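Local coordinates for superoxide dismutase (Acidilobus saccharovorans, PDB 4FFK), which catalyses the dismutation of superoxide into molecular oxygen and hydrogen peroxide, using a bound iron ion, at residues A[126-131]-A[198-203]; A[141-146]-A[174-179]; A[148-153]-A[168-173]. One frame throughout, in Å; residues are numbered along the deposited sequence.

Contact 1 (A[126-131]-A[198-203]); sequences KFKKLF and SWWDLI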
loop_
_atom_site.group_PDB
_atom_site.type_symbol
_atom_site.label_atom_id
_atom_site.label_comp_id
_atom_site.label_asym_id
_atom_site.label_seq_id
_atom_site.Cartn_x
_atom_site.Cartn_y
_atom_site.Cartn_z
ATOM N N LYS A 126 -8.833 22.076 -18.820
ATOM C CA LYS A 126 -8.466 20.679 -18.972
ATOM C C LYS A 126 -7.662 20.214 -17.740
ATOM O O LYS A 126 -7.912 19.136 -17.243
ATOM C CB LYS A 126 -7.695 20.419 -20.255
ATOM C CG LYS A 126 -8.527 20.442 -21.520
ATOM C CD LYS A 126 -7.597 20.609 -22.721
ATOM C CE LYS A 126 -8.372 20.585 -24.021
ATOM N NZ LYS A 126 -8.219 19.251 -24.658
ATOM N N PHE A 127 -6.765 21.054 -17.254
ATOM C CA PHE A 127 -6.012 20.742 -16.038
ATOM C C PHE A 127 -6.982 20.627 -14.870
ATOM O O PHE A 127 -7.024 19.608 -14.167
ATOM C CB PHE A 127 -5.020 21.804 -15.722
ATOM C CG PHE A 127 -4.559 21.775 -14.287
ATOM C CD1 PHE A 127 -3.718 20.739 -13.823
ATOM C CD2 PHE A 127 -5.015 22.727 -13.379
ATOM C CE1 PHE A 127 -3.301 20.731 -12.471
ATOM C CE2 PHE A 127 -4.597 22.738 -12.058
ATOM C CZ PHE A 127 -3.737 21.700 -11.592
ATOM N N LYS A 128 -7.772 21.670 -14.675
ATOM C CA LYS A 128 -8.766 21.666 -13.597
ATOM C C LYS A 128 -9.638 20.406 -13.579
ATOM O O LYS A 128 -9.918 19.796 -12.503
ATOM C CB LYS A 128 -9.610 22.941 -13.648
ATOM C CG LYS A 128 -10.729 22.904 -12.647
ATOM C CD LYS A 128 -11.507 24.203 -12.649
ATOM C CE LYS A 128 -12.741 24.081 -11.738
ATOM N NZ LYS A 128 -13.151 25.451 -11.306
ATOM N N LYS A 129 -10.116 20.011 -14.745
ATOM C CA LYS A 129 -10.872 18.797 -14.854
ATOM C C LYS A 129 -10.087 17.564 -14.484
ATOM O O LYS A 129 -10.590 16.685 -13.809
ATOM C CB LYS A 129 -11.339 18.640 -16.271
ATOM C CG LYS A 129 -11.916 17.290 -16.642
ATOM C CD LYS A 129 -13.221 17.078 -16.002
ATOM C CE LYS A 129 -13.763 15.719 -16.431
ATOM N NZ LYS A 129 -14.502 15.106 -15.271
ATOM N N LEU A 130 -8.863 17.470 -14.964
ATOM C CA LEU A 130 -8.126 16.241 -14.709
ATOM C C LEU A 130 -7.691 16.273 -13.247
ATOM O O LEU A 130 -7.757 15.268 -12.584
ATOM C CB LEU A 130 -6.897 16.171 -15.581
ATOM C CG LEU A 130 -5.949 14.968 -15.499
ATOM C CD1 LEU A 130 -6.675 13.655 -15.789
ATOM C CD2 LEU A 130 -4.754 15.194 -16.472
ATOM N N PHE A 131 -7.238 17.418 -12.783
ATOM C CA PHE A 131 -6.803 17.513 -11.391
ATOM C C PHE A 131 -7.950 17.235 -10.417
ATOM O O PHE A 131 -7.798 16.464 -9.444
ATOM C CB PHE A 131 -6.227 18.856 -11.107
ATOM C CG PHE A 131 -5.522 18.921 -9.775
ATOM C CD1 PHE A 131 -6.150 19.414 -8.663
ATOM C CD2 PHE A 131 -4.236 18.381 -9.635
ATOM C CE1 PHE A 131 -5.450 19.461 -7.411
ATOM C CE2 PHE A 131 -3.579 18.422 -8.376
ATOM C CZ PHE A 131 -4.193 18.983 -7.314
ATOM N N SER A 198 -15.227 23.276 -4.977
ATOM C CA SER A 198 -15.177 24.586 -4.330
ATOM C C SER A 198 -13.777 24.981 -3.922
ATOM O O SER A 198 -13.427 26.149 -3.869
ATOM C CB SER A 198 -16.075 24.652 -3.080
ATOM O OG SER A 198 -17.261 23.914 -3.226
ATOM N N TRP A 199 -12.957 23.974 -3.619
ATOM C CA TRP A 199 -11.611 24.244 -3.177
ATOM C C TRP A 199 -10.847 25.069 -4.197
ATOM O O TRP A 199 -10.031 25.897 -3.832
ATOM C CB TRP A 199 -10.924 22.889 -2.865
ATOM C CG TRP A 199 -9.423 22.986 -2.739
ATOM C CD1 TRP A 199 -8.690 23.302 -1.607
ATOM C CD2 TRP A 199 -8.484 22.707 -3.760
ATOM N NE1 TRP A 199 -7.352 23.274 -1.915
ATOM C CE2 TRP A 199 -7.199 22.897 -3.217
ATOM C CE3 TRP A 199 -8.597 22.333 -5.106
ATOM C CZ2 TRP A 199 -6.000 22.718 -3.977
ATOM C CZ3 TRP A 199 -7.425 22.185 -5.859
ATOM C CH2 TRP A 199 -6.131 22.363 -5.277
ATOM N N TRP A 200 -11.177 24.911 -5.475
ATOM C CA TRP A 200 -10.616 25.769 -6.538
ATOM C C TRP A 200 -10.643 27.241 -6.226
ATOM O O TRP A 200 -9.701 27.968 -6.579
ATOM C CB TRP A 200 -11.277 25.495 -7.893
ATOM C CG TRP A 200 -10.921 24.116 -8.408
ATOM C CD1 TRP A 200 -11.641 23.006 -8.257
ATOM C CD2 TRP A 200 -9.697 23.720 -9.035
ATOM N NE1 TRP A 200 -10.998 21.929 -8.814
ATOM C CE2 TRP A 200 -9.778 22.338 -9.262
ATOM C CE3 TRP A 200 -8.519 24.388 -9.361
ATOM C CZ2 TRP A 200 -8.751 21.623 -9.863
ATOM C CZ3 TRP A 200 -7.503 23.682 -9.989
ATOM C CH2 TRP A 200 -7.629 22.324 -10.222
ATOM N N ASP A 201 -11.689 27.669 -5.528
ATOM C CA ASP A 201 -11.866 29.104 -5.211
ATOM C C ASP A 201 -10.997 29.602 -4.084
ATOM O O ASP A 201 -11.002 30.801 -3.767
ATOM C CB ASP A 201 -13.324 29.390 -4.879
ATOM C CG ASP A 201 -14.233 29.081 -6.049
ATOM O OD1 ASP A 201 -13.752 29.213 -7.179
ATOM O OD2 ASP A 201 -15.388 28.675 -5.846
ATOM N N LEU A 202 -10.287 28.675 -3.431
ATOM C CA LEU A 202 -9.405 29.046 -2.347
ATOM C C LEU A 202 -7.964 29.068 -2.763
ATOM O O LEU A 202 -7.100 29.511 -2.004
ATOM C CB LEU A 202 -9.573 28.047 -1.215
ATOM C CG LEU A 202 -10.911 28.070 -0.486
ATOM C CD1 LEU A 202 -10.826 27.186 0.691
ATOM C CD2 LEU A 202 -11.171 29.532 -0.021
ATOM N N ILE A 203 -7.673 28.579 -3.958
ATOM C CA ILE A 203 -6.255 28.413 -4.311
ATOM C C ILE A 203 -5.536 29.742 -4.312
ATOM O O ILE A 203 -5.954 30.695 -4.989
ATOM C CB ILE A 203 -6.046 27.652 -5.634
ATOM C CG1 ILE A 203 -6.547 26.228 -5.468
ATOM C CG2 ILE A 203 -4.551 27.574 -5.992
ATOM C CD1 ILE A 203 -6.899 25.562 -6.749
#

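Contact 2 (A[141-146]-A[174-179]); sequences VGWAIL and LLAVDV. With FE (Fe (III) ion), chain B.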
loop_
_atom_site.group_PDB
_atom_site.type_symbol
_atom_site.label_atom_id
_atom_site.label_comp_id
_atom_site.label_asym_id
_atom_site.label_seq_id
_atom_site.Cartn_x
_atom_site.Cartn_y
_atom_site.Cartn_z
ATOM N N VAL A 141 -8.224 7.505 1.164
ATOM C CA VAL A 141 -7.905 8.890 1.506
ATOM C C VAL A 141 -6.559 9.177 0.992
ATOM O O VAL A 141 -5.798 8.283 0.763
ATOM C CB VAL A 141 -7.897 9.131 2.972
ATOM C CG1 VAL A 141 -9.380 8.885 3.471
ATOM C CG2 VAL A 141 -6.926 8.180 3.637
ATOM N N GLY A 142 -6.286 10.457 0.787
ATOM C CA GLY A 142 -4.982 10.860 0.263
ATOM C C GLY A 142 -5.091 12.266 -0.255
ATOM O O GLY A 142 -5.763 13.090 0.326
ATOM N N TRP A 143 -4.444 12.481 -1.390
ATOM C CA TRP A 143 -4.176 13.845 -1.886
ATOM C C TRP A 143 -4.146 13.760 -3.388
ATOM O O TRP A 143 -3.808 12.724 -3.990
ATOM C CB TRP A 143 -2.761 14.266 -1.531
ATOM C CG TRP A 143 -2.574 14.280 -0.056
ATOM C CD1 TRP A 143 -2.334 13.207 0.729
ATOM C CD2 TRP A 143 -2.700 15.409 0.782
ATOM N NE1 TRP A 143 -2.263 13.593 2.047
ATOM C CE2 TRP A 143 -2.454 14.960 2.105
ATOM C CE3 TRP A 143 -2.923 16.804 0.540
ATOM C CZ2 TRP A 143 -2.476 15.813 3.193
ATOM C CZ3 TRP A 143 -2.932 17.649 1.659
ATOM C CH2 TRP A 143 -2.719 17.159 2.945
ATOM N N ALA A 144 -4.456 14.894 -4.007
ATOM C CA ALA A 144 -4.011 15.088 -5.394
ATOM C C ALA A 144 -3.006 16.208 -5.332
ATOM O O ALA A 144 -3.141 17.158 -4.531
ATOM C CB ALA A 144 -5.183 15.426 -6.321
ATOM N N ILE A 145 -1.962 16.097 -6.155
ATOM C CA ILE A 145 -0.880 17.007 -6.117
ATOM C C ILE A 145 -0.502 17.426 -7.538
ATOM O O ILE A 145 -0.445 16.593 -8.398
ATOM C CB ILE A 145 0.357 16.380 -5.474
ATOM C CG1 ILE A 145 0.173 16.220 -3.964
ATOM C CG2 ILE A 145 1.545 17.286 -5.738
ATOM C CD1 ILE A 145 1.313 15.407 -3.341
ATOM N N LEU A 146 -0.306 18.724 -7.746
ATOM C CA LEU A 146 0.260 19.215 -8.994
ATOM C C LEU A 146 1.725 19.355 -8.667
ATOM O O LEU A 146 2.056 20.028 -7.717
ATOM C CB LEU A 146 -0.315 20.614 -9.352
ATOM C CG LEU A 146 0.353 21.110 -10.670
ATOM C CD1 LEU A 146 0.244 20.193 -11.884
ATOM C CD2 LEU A 146 -0.255 22.430 -10.980
ATOM N N LEU A 174 3.626 21.232 -5.919
ATOM C CA LEU A 174 3.393 22.666 -5.949
ATOM C C LEU A 174 2.092 23.014 -5.280
ATOM O O LEU A 174 1.983 24.067 -4.612
ATOM C CB LEU A 174 3.327 23.160 -7.391
ATOM C CG LEU A 174 4.540 22.723 -8.215
ATOM C CD1 LEU A 174 4.436 23.137 -9.674
ATOM C CD2 LEU A 174 5.772 23.262 -7.566
ATOM N N LEU A 175 1.099 22.150 -5.488
ATOM C CA LEU A 175 -0.248 22.451 -5.073
ATOM C C LEU A 175 -0.833 21.119 -4.677
ATOM O O LEU A 175 -0.584 20.134 -5.333
ATOM C CB LEU A 175 -1.022 22.983 -6.290
ATOM C CG LEU A 175 -2.537 23.062 -6.152
ATOM C CD1 LEU A 175 -2.939 24.072 -5.038
ATOM C CD2 LEU A 175 -3.077 23.438 -7.518
ATOM N N ALA A 176 -1.575 21.087 -3.597
ATOM C CA ALA A 176 -2.064 19.814 -3.106
ATOM C C ALA A 176 -3.430 20.049 -2.559
ATOM O O ALA A 176 -3.681 21.069 -1.900
ATOM C CB ALA A 176 -1.099 19.278 -2.027
ATOM N N VAL A 177 -4.320 19.110 -2.797
ATOM C CA VAL A 177 -5.615 19.157 -2.140
ATOM C C VAL A 177 -5.736 17.853 -1.336
ATOM O O VAL A 177 -5.503 16.782 -1.852
ATOM C CB VAL A 177 -6.780 19.311 -3.143
ATOM C CG1 VAL A 177 -6.740 18.256 -4.246
ATOM C CG2 VAL A 177 -8.111 19.297 -2.417
ATOM N N ASP A 178 -6.057 18.006 -0.082
ATOM C CA ASP A 178 -6.346 16.876 0.811
ATOM C C ASP A 178 -7.717 16.345 0.566
ATOM O O ASP A 178 -8.736 17.088 0.598
ATOM C CB ASP A 178 -6.288 17.460 2.207
ATOM C CG ASP A 178 -6.304 16.447 3.289
ATOM O OD1 ASP A 178 -6.296 15.257 3.043
ATOM O OD2 ASP A 178 -6.236 16.912 4.424
ATOM N N VAL A 179 -7.796 15.036 0.329
ATOM C CA VAL A 179 -9.086 14.360 0.289
ATOM C C VAL A 179 -9.217 13.218 1.286
ATOM O O VAL A 179 -10.051 12.321 1.137
ATOM C CB VAL A 179 -9.450 13.881 -1.108
ATOM C CG1 VAL A 179 -9.602 15.048 -2.027
ATOM C CG2 VAL A 179 -8.304 12.937 -1.695
HETATM FE FE FE B . -5.762 16.339 6.198
HETATM O O HOH W 1 -5.040 14.566 5.461
#

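Contact 3 (A[148-153]-A[168-173]); sequences YDPVTG and TTNLIP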
loop_
_atom_site.group_PDB
_atom_site.type_symbol
_atom_site.label_atom_id
_atom_site.label_comp_id
_atom_site.label_asym_id
_atom_site.label_seq_id
_atom_site.Cartn_x
_atom_site.Cartn_y
_atom_site.Cartn_z
ATOM N N TYR A 148 5.987 19.489 -9.930
ATOM C CA TYR A 148 7.000 19.795 -10.926
ATOM C C TYR A 148 7.954 18.600 -11.002
ATOM O O TYR A 148 8.458 18.173 -9.953
ATOM C CB TYR A 148 7.751 21.039 -10.467
ATOM C CG TYR A 148 8.942 21.339 -11.380
ATOM C CD1 TYR A 148 8.733 21.765 -12.697
ATOM C CD2 TYR A 148 10.271 21.193 -10.915
ATOM C CE1 TYR A 148 9.819 22.033 -13.544
ATOM C CE2 TYR A 148 11.354 21.469 -11.749
ATOM C CZ TYR A 148 11.109 21.895 -13.055
ATOM O OH TYR A 148 12.163 22.160 -13.913
ATOM N N ASP A 149 8.198 18.083 -12.203
ATOM C CA ASP A 149 9.143 16.995 -12.389
ATOM C C ASP A 149 10.522 17.564 -12.786
ATOM O O ASP A 149 10.686 17.966 -13.914
ATOM C CB ASP A 149 8.686 16.073 -13.489
ATOM C CG ASP A 149 9.736 15.050 -13.842
ATOM O OD1 ASP A 149 10.664 14.831 -12.986
ATOM O OD2 ASP A 149 9.595 14.445 -14.913
ATOM N N PRO A 150 11.472 17.618 -11.852
ATOM C CA PRO A 150 12.807 18.184 -12.194
ATOM C C PRO A 150 13.498 17.485 -13.349
ATOM O O PRO A 150 14.386 18.091 -13.990
ATOM C CB PRO A 150 13.620 18.006 -10.913
ATOM C CG PRO A 150 12.609 17.692 -9.854
ATOM C CD PRO A 150 11.478 17.010 -10.519
ATOM N N VAL A 151 13.152 16.234 -13.621
ATOM C CA VAL A 151 13.833 15.493 -14.654
ATOM C C VAL A 151 13.484 16.087 -15.987
ATOM O O VAL A 151 14.328 16.148 -16.886
ATOM C CB VAL A 151 13.399 14.008 -14.675
ATOM C CG1 VAL A 151 13.885 13.323 -15.928
ATOM C CG2 VAL A 151 13.874 13.275 -13.380
ATOM N N THR A 152 12.229 16.493 -16.150
ATOM C CA THR A 152 11.762 16.829 -17.476
ATOM C C THR A 152 11.438 18.292 -17.590
ATOM O O THR A 152 11.389 18.836 -18.695
ATOM C CB THR A 152 10.549 15.995 -17.913
ATOM O OG1 THR A 152 9.491 16.161 -16.967
ATOM C CG2 THR A 152 10.902 14.534 -18.075
ATOM N N GLY A 153 11.193 18.905 -16.454
ATOM C CA GLY A 153 10.550 20.198 -16.403
ATOM C C GLY A 153 9.036 20.159 -16.601
ATOM O O GLY A 153 8.414 21.207 -16.559
ATOM N N THR A 168 5.933 9.253 -5.026
ATOM C CA THR A 168 7.318 8.869 -4.988
ATOM C C THR A 168 8.085 10.159 -4.845
ATOM O O THR A 168 7.513 11.269 -4.821
ATOM C CB THR A 168 7.705 7.940 -6.184
ATOM O OG1 THR A 168 9.025 7.397 -5.954
ATOM C CG2 THR A 168 7.681 8.721 -7.558
ATOM N N THR A 169 9.399 10.002 -4.804
ATOM C CA THR A 169 10.307 11.039 -4.531
ATOM C C THR A 169 10.634 11.896 -5.798
ATOM O O THR A 169 10.124 11.645 -6.865
ATOM C CB THR A 169 11.584 10.371 -3.912
ATOM O OG1 THR A 169 12.419 11.363 -3.346
ATOM C CG2 THR A 169 12.335 9.578 -4.890
ATOM N N ASN A 170 11.422 12.937 -5.577
ATOM C CA ASN A 170 12.015 13.779 -6.622
ATOM C C ASN A 170 11.034 14.791 -7.225
ATOM O O ASN A 170 11.349 15.980 -7.395
ATOM C CB ASN A 170 12.658 12.968 -7.721
ATOM C CG ASN A 170 13.763 13.788 -8.438
ATOM O OD1 ASN A 170 14.560 14.446 -7.774
ATOM N ND2 ASN A 170 13.747 13.807 -9.759
ATOM N N LEU A 171 9.851 14.315 -7.559
ATOM C CA LEU A 171 8.731 15.226 -7.889
ATOM C C LEU A 171 8.558 16.261 -6.815
ATOM O O LEU A 171 8.589 15.963 -5.613
ATOM C CB LEU A 171 7.443 14.412 -8.047
ATOM C CG LEU A 171 7.576 13.442 -9.188
ATOM C CD1 LEU A 171 6.655 12.228 -9.000
ATOM C CD2 LEU A 171 7.350 14.212 -10.495
ATOM N N ILE A 172 8.350 17.515 -7.233
ATOM C CA ILE A 172 8.217 18.616 -6.318
ATOM C C ILE A 172 6.754 19.063 -6.312
ATOM O O ILE A 172 6.238 19.522 -7.327
ATOM C CB ILE A 172 9.120 19.806 -6.769
ATOM C CG1 ILE A 172 10.580 19.296 -6.931
ATOM C CG2 ILE A 172 8.912 21.075 -5.890
ATOM C CD1 ILE A 172 11.600 20.381 -7.260
ATOM N N PRO A 173 6.085 18.884 -5.175
ATOM C CA PRO A 173 4.650 19.201 -5.133
ATOM C C PRO A 173 4.549 20.717 -5.132
ATOM O O PRO A 173 5.278 21.363 -4.407
ATOM C CB PRO A 173 4.204 18.656 -3.776
ATOM C CG PRO A 173 5.538 18.669 -2.922
ATOM C CD PRO A 173 6.578 18.204 -3.965
#

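Contact 1 (A[126-131]-A[198-203])
Lys128 NZ makes the polar contact here, an off-centre cation-pi approach to Trp200 in which the ammonium nitrogen lies 4.3 Å from the centroid of the five-membered ring. The lysine chain gets there by running extended across the indole, in the direction opposite to the tryptophan side chain. On the way its CG sits over the centre of the six-membered ring, 3.7 Å from the centroid, as a CH-pi contact. Trp199 CZ3 covers the opposite face, so Trp200 is sandwiched between lysine methylenes and a second indole. Together with Phe127 and Phe131 the two tryptophans form an aromatic cluster of the C-terminal domain, joining helix 124-136 to the 198-203 region and packed against the antiparallel sheet; Phe131 also touches Val177, and Phe127 touches Leu146. Phe127 CE2 comes in at the rim of Trp200, 3.6 Å from CH2, with the ring planes at 90°. Phe131 CD1 lies 3.6 Å from Trp200 CZ2, and the Phe131 ring meets Trp199 rim to rim, CE1 to CH2 at 3.7 Å. An alanine in place of Trp200 would probably open a gap between the two phenylalanines and Trp199, and leave the Lys128 ammonium without its aromatic partner.

Contact 2 (A[141-146]-A[174-179])
Trp143 and Asp178 face each other across a non-hydrogen-bonded pair, and their first torsions bring them together: Trp143 CG stands beside its backbone N (chi1 -61°), while Asp178 CG is anti to its own (chi1 -169°). The indole lies over the aspartate, ring and carboxylate planes only 11° apart. Asp178 CB makes a CH-pi contact over the six-membered ring, 3.8 Å from its centroid, and OD1 lies above the same ring system, toward the rim. Ala176 CB continues this side of the sheet, 3.8 Å from Ile145 CG1. On the other side Ala144 CB meets Val177 CG1, and Leu146 CB meets Leu175 CB. Six backbone bonds join 141-146 to 174-179 as antiparallel partners. At the far end Leu146 O accepts two of them, from Leu174 N at 2.7 Å and Leu175 N at 3.2 Å, because both leucines lie opposite Leu146 in a classic beta bulge. At the other end Asp178 OD2 binds the iron at 1.9 Å; His43, His92, His182 and a water complete the site. Asp178 OD1 stays 3.4 Å from the iron and accepts from Phe180 N, while Trp143 NE1 is held by His163 ND1. With one oxygen on iron, the other on a backbone amide and an anchored indole over its face, the carboxylate is likely to have little freedom to turn, consistent with Trp143 acting as a second-shell residue that positions this ligand.

Contact 3 (A[148-153]-A[168-173])
Tyr148 and Ile172 form the tight part of this contact, a hydrogen-bonded antiparallel pair in which Tyr148 N gives to Ile172 O at 2.6 Å and Ile172 N to Tyr148 O at 2.8 Å. Their side chains lie alongside each other and point the same way. Ile172 CG1 stands beside the backbone N (chi1 -54°), and CD1 beyond it reaches the edge of the tyrosine ring, in its plane, 4.0 Å from CD2. The same CD1 touches Pro150 CG, and that proline also presses CG and CD against Asn170 O. Tyr148 and Ile172 pack in turn on helix 205-216. The looser side, more open to solvent, is where partly exposed Val151 and Asn170 meet at about a right angle, with CG2 of the valine 3.7 Å from ND2 of the asparagine; this ND2 bonds to Tyr86 of the second subunit. Asp149 touches Leu171 CD2 through its CB, but its carboxylate is buried at the subunit interface. Asp149 OD1 accepts from Val151 N at 2.9 Å and bonds to Tyr86 of the second subunit; Asp149 OD2 accepts from Thr152 OG1 at 2.7 Å and also bonds to Tyr19 of that subunit. Two backbone amides, Thr152 N and Gly153 N, converge on Asp149 O. The Val151 N to Asp149 OD1 bond makes an Asx turn, set in the beta hairpin that joins strands 142-148 and 155-161 of the C-terminal domain's antiparallel sheet.

Overall arrangement
From the N terminus the chain first forms helices 37-66, 75-97 and 111-121, then reaches helix 124-136, passes along strand 142-148 and turns at 148-153; strand 155-161 and the approach to 168-173 then lead back along strand 172-178 to 198-203. The three contacts therefore nest without crossing. Contact 3 closes the innermost loop, of 14 residues, contact 2 encloses it with 27 residues between its segments, and contact 1 encloses both with 66. Contacts 2 and 3 are successive lengths of one strand pairing, touching where Ile145 meets Pro173. Contact 1 packs on that sheet, with Phe131 against Ile145 and Trp199 against Leu175. Contacts 1 and 3 both reach the second subunit, contact 3 more extensively.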